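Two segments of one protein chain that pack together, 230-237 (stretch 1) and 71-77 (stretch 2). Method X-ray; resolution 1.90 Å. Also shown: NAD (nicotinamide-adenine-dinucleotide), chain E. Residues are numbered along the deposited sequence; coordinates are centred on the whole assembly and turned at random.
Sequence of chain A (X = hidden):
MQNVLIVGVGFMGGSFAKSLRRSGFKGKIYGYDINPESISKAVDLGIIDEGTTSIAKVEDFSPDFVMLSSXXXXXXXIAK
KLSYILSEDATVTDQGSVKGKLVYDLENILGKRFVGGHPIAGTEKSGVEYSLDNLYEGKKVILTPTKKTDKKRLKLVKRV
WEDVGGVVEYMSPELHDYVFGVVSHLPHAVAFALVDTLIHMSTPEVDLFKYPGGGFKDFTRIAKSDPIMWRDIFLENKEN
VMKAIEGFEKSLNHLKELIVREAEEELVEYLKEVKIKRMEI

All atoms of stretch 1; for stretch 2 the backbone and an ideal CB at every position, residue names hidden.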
# COMPACT_ATOMS: atom_id res chain seq x y z
N TRP A 230 15.47 6.16 -5.81
CA TRP A 230 15.12 6.49 -4.44
C TRP A 230 16.32 6.89 -3.59
O TRP A 230 16.19 7.69 -2.67
CB TRP A 230 14.31 5.35 -3.81
CG TRP A 230 12.90 5.39 -4.33
CD1 TRP A 230 12.35 4.61 -5.31
CD2 TRP A 230 11.92 6.39 -4.03
NE1 TRP A 230 11.10 5.07 -5.64
CE2 TRP A 230 10.81 6.16 -4.87
CE3 TRP A 230 11.87 7.47 -3.13
CZ2 TRP A 230 9.67 6.97 -4.85
CZ3 TRP A 230 10.74 8.27 -3.11
CH2 TRP A 230 9.65 8.01 -3.96
N ARG A 231 17.50 6.35 -3.91
CA ARG A 231 18.70 6.74 -3.17
C ARG A 231 18.95 8.21 -3.47
O ARG A 231 19.38 8.98 -2.61
CB ARG A 231 19.93 5.95 -3.63
CG ARG A 231 21.23 6.51 -3.04
CD ARG A 231 22.44 6.18 -3.90
NE ARG A 231 22.43 6.91 -5.16
CZ ARG A 231 23.28 6.67 -6.16
NH1 ARG A 231 24.19 5.72 -6.04
NH2 ARG A 231 23.21 7.38 -7.28
N ASP A 232 18.70 8.59 -4.72
CA ASP A 232 18.91 9.97 -5.13
C ASP A 232 17.85 10.89 -4.53
O ASP A 232 18.16 11.97 -4.05
CB ASP A 232 18.90 10.08 -6.66
CG ASP A 232 20.00 9.26 -7.32
OD1 ASP A 232 21.07 9.11 -6.70
OD2 ASP A 232 19.81 8.78 -8.46
N ILE A 233 16.60 10.43 -4.54
CA ILE A 233 15.53 11.23 -3.97
C ILE A 233 15.77 11.44 -2.48
O ILE A 233 15.64 12.55 -1.98
CB ILE A 233 14.16 10.55 -4.19
CG1 ILE A 233 13.83 10.56 -5.69
CG2 ILE A 233 13.08 11.26 -3.39
CD1 ILE A 233 12.51 9.87 -6.04
N PHE A 234 16.12 10.37 -1.76
CA PHE A 234 16.36 10.48 -0.33
C PHE A 234 17.53 11.42 -0.03
O PHE A 234 17.56 12.07 1.01
CB PHE A 234 16.61 9.10 0.29
CG PHE A 234 15.39 8.20 0.30
CD1 PHE A 234 14.11 8.75 0.41
CD2 PHE A 234 15.53 6.82 0.25
CE1 PHE A 234 12.99 7.92 0.46
CE2 PHE A 234 14.40 5.99 0.30
CZ PHE A 234 13.13 6.54 0.40
N LEU A 235 18.50 11.49 -0.95
CA LEU A 235 19.64 12.39 -0.77
C LEU A 235 19.22 13.82 -1.10
O LEU A 235 19.45 14.74 -0.32
CB LEU A 235 20.80 12.00 -1.69
CG LEU A 235 21.89 13.08 -1.80
CD1 LEU A 235 22.63 13.22 -0.47
CD2 LEU A 235 22.87 12.74 -2.91
N GLU A 236 18.62 14.00 -2.27
CA GLU A 236 18.19 15.31 -2.74
C GLU A 236 17.18 16.00 -1.82
O GLU A 236 17.20 17.22 -1.68
CB GLU A 236 17.60 15.18 -4.14
CG GLU A 236 17.38 16.49 -4.89
CD GLU A 236 18.68 17.11 -5.40
OE1 GLU A 236 19.63 16.34 -5.68
OE2 GLU A 236 18.74 18.35 -5.55
N ASN A 237 16.31 15.21 -1.19
CA ASN A 237 15.29 15.78 -0.30
C ASN A 237 15.51 15.34 1.14
O ASN A 237 14.57 15.19 1.91
CB ASN A 237 13.90 15.32 -0.77
CG ASN A 237 12.79 16.28 -0.34
OD1 ASN A 237 11.61 15.93 -0.33
ND2 ASN A 237 13.17 17.51 -0.02
N UNK A 71 18.04 11.21 -15.13
CA UNK A 71 18.04 11.21 -13.66
C UNK A 71 18.36 12.60 -13.11
O UNK A 71 19.22 13.31 -13.64
CB UNK A 71 19.05 10.19 -13.13
N UNK A 72 17.66 13.00 -12.05
CA UNK A 72 17.90 14.32 -11.47
C UNK A 72 19.37 14.56 -11.16
O UNK A 72 19.86 15.69 -11.23
CB UNK A 72 17.07 14.49 -10.19
N UNK A 73 20.09 13.50 -10.81
CA UNK A 73 21.52 13.61 -10.51
C UNK A 73 22.30 14.15 -11.70
O UNK A 73 23.39 14.69 -11.53
CB UNK A 73 22.08 12.25 -10.10
N UNK A 74 21.75 14.01 -12.90
CA UNK A 74 22.44 14.46 -14.11
C UNK A 74 22.08 15.87 -14.56
O UNK A 74 22.74 16.43 -15.44
CB UNK A 74 22.14 13.49 -15.25
N UNK A 75 21.04 16.44 -13.97
CA UNK A 75 20.59 17.77 -14.35
C UNK A 75 21.66 18.86 -14.25
O UNK A 75 21.88 19.60 -15.20
CB UNK A 75 19.40 18.16 -13.48
N UNK A 76 22.32 18.96 -13.10
CA UNK A 76 23.34 19.99 -12.91
C UNK A 76 24.48 19.91 -13.93
O UNK A 76 24.89 20.94 -14.48
CB UNK A 76 23.92 19.88 -11.50
N UNK A 77 24.99 18.71 -14.18
CA UNK A 77 26.08 18.52 -15.13
C UNK A 77 25.66 18.84 -16.56
O UNK A 77 26.39 19.49 -17.30
CB UNK A 77 26.60 17.08 -15.05
PA NAD E . 14.32 5.78 -17.42
O1A NAD E . 13.24 5.13 -18.18
O2A NAD E . 15.32 4.87 -16.75
O5B NAD E . 15.03 6.78 -18.44
C5B NAD E . 16.12 7.55 -18.02
C4B NAD E . 17.01 7.85 -19.21
O4B NAD E . 18.08 8.58 -18.69
C3B NAD E . 17.63 6.58 -19.84
O3B NAD E . 17.28 6.42 -21.20
C2B NAD E . 19.13 6.77 -19.58
O2B NAD E . 20.00 6.19 -20.53
C1B NAD E . 19.18 8.27 -19.50
N9A NAD E . 20.35 8.93 -18.89
C8A NAD E . 21.06 8.58 -17.76
N7A NAD E . 22.05 9.47 -17.59
C5A NAD E . 22.00 10.37 -18.59
C6A NAD E . 22.76 11.50 -18.94
N6A NAD E . 23.79 11.88 -18.20
N1A NAD E . 22.43 12.24 -20.08
C2A NAD E . 21.35 11.86 -20.88
N3A NAD E . 20.59 10.75 -20.54
C4A NAD E . 20.93 10.03 -19.42
O3 NAD E . 13.73 6.79 -16.28
PN NAD E . 12.29 7.51 -16.30
O1N NAD E . 11.95 7.82 -17.70
O2N NAD E . 11.33 6.63 -15.57
O5D NAD E . 12.41 8.86 -15.44
C5D NAD E . 13.25 9.93 -15.85
C4D NAD E . 13.11 11.17 -14.94
O4D NAD E . 11.74 11.44 -14.68
C3D NAD E . 13.80 11.15 -13.57
O3D NAD E . 14.56 12.36 -13.42
C2D NAD E . 12.69 11.07 -12.54
O2D NAD E . 12.98 11.77 -11.33
C1D NAD E . 11.49 11.62 -13.30
N1N NAD E . 10.15 11.02 -13.00
C2N NAD E . 10.02 9.63 -13.07
C3N NAD E . 8.79 9.03 -12.79
C7N NAD E . 8.66 7.54 -12.88
O7N NAD E . 7.44 6.99 -12.60
N7N NAD E . 9.66 6.74 -13.21
C4N NAD E . 7.69 9.86 -12.43
C5N NAD E . 7.83 11.26 -12.36
C6N NAD E . 9.08 11.83 -12.65

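Stretch 1 is helical from 230 to 236 and offers stretch 2 two carboxylates, Asp232 and Glu236, with Leu235 between them in sequence and the guanidinium of Arg231 close to Asp232. The second helix approaches at 64°, its axis 11.1 Å away at the nearest, so the side chains must span the gap.

Position 71 has phi/psi of -61/139, an extended conformation. Its CB points toward stretch 1 but stays 4.9 Å from Asp232 OD2, and the NAD lies nearby. A small or compact residue would suit, and phi is compatible with proline. The residue is Pro71, whose CD packs 3.4 Å from NAD C8A; its O accepts from the backbone N of position 74 at 2.7 Å.

At position 72 the CB points toward stretch 1, yet nothing there lies within 5.5 Å of it. A medium aliphatic side chain would partly fill the space, and a longer polar one could seek Glu236. Val72, with chi1 t, brings CG1 to 4.3 Å from Glu236 OE1, a loose contact with the carboxylate.

Position 73 stands nearest the first helix, the CA of 73 lying 7.0 Å from Asp232 CA. The CB points sideways, 4.5 Å from Asp232 OD2, so a long side chain is needed to reach farther along the helix. Lysine, arginine or glutamine could answer the acidic group. Arg73 does so: its NH1 forms a salt bridge with Asp232 OD1 at 2.9 Å. That oxygen sits over one face of the guanidinium, so the attraction is between charges, without a directed N-H; its modelled place is also less sure. Arg73 NH1 and Arg231 NH2, two donors, are 2.9 Å apart, a like-charge contact beside the shared Asp232 carboxylate. A water accepts from Arg73 N at 2.8 Å and donates a weak bond to Asp232 OD2 at 3.0 Å.

Position 74 is out of reach of stretch 1. Thr74 uses its hydroxyl locally: its OG1 donates to Pro71 O at 2.6 Å.

Position 75 is likewise out of reach and could hold many residues; Phe75 places its ring near the NAD ribose.

Position 76, one turn beyond 72, points toward stretch 1 across open space, with Glu236 as the distant charge. A long basic residue fits best. Arg76, extended through chi2 and chi3, donates from NH2 to Glu236 OE2 at 3.1 Å and 161°, an in-plane salt bridge.

Position 77 is out of reach, and a polar residue is acceptable; it is Glu77.

Stretch 2 (71-77) PVRTFRE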
# COMPACT_ATOMS: atom_id res chain seq x y z
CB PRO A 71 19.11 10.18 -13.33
CG PRO A 71 18.94 9.18 -14.44
CD PRO A 71 18.82 10.07 -15.65
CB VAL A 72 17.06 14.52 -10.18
CG1 VAL A 72 17.53 15.76 -9.43
CG2 VAL A 72 15.59 14.69 -10.55
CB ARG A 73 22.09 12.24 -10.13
CG ARG A 73 21.85 11.80 -8.70
CD ARG A 73 22.67 12.60 -7.70
NE ARG A 73 22.60 12.04 -6.35
CZ ARG A 73 23.13 10.88 -5.99
NH1 ARG A 73 23.80 10.14 -6.87
NH2 ARG A 73 23.00 10.44 -4.74
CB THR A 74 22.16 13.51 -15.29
OG1 THR A 74 20.78 13.58 -15.67
CG2 THR A 74 22.51 12.08 -14.92
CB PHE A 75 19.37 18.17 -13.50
CG PHE A 75 18.10 17.44 -13.88
CD1 PHE A 75 18.15 16.23 -14.57
CD2 PHE A 75 16.86 17.97 -13.53
CE1 PHE A 75 16.97 15.55 -14.90
CE2 PHE A 75 15.68 17.30 -13.85
CZ PHE A 75 15.74 16.08 -14.54
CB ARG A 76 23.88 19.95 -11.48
CG ARG A 76 22.85 20.35 -10.43
CD ARG A 76 23.46 20.35 -9.03
NE ARG A 76 22.52 20.79 -8.00
CZ ARG A 76 21.49 20.08 -7.55
NH1 ARG A 76 21.24 18.87 -8.04
NH2 ARG A 76 20.70 20.57 -6.60
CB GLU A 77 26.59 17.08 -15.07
CG GLU A 77 25.50 16.03 -15.24
CD GLU A 77 26.03 14.61 -15.24
OE1 GLU A 77 26.64 14.20 -16.26
OE2 GLU A 77 25.84 13.91 -14.22
O HOH W 1 18.84 11.37 -9.54
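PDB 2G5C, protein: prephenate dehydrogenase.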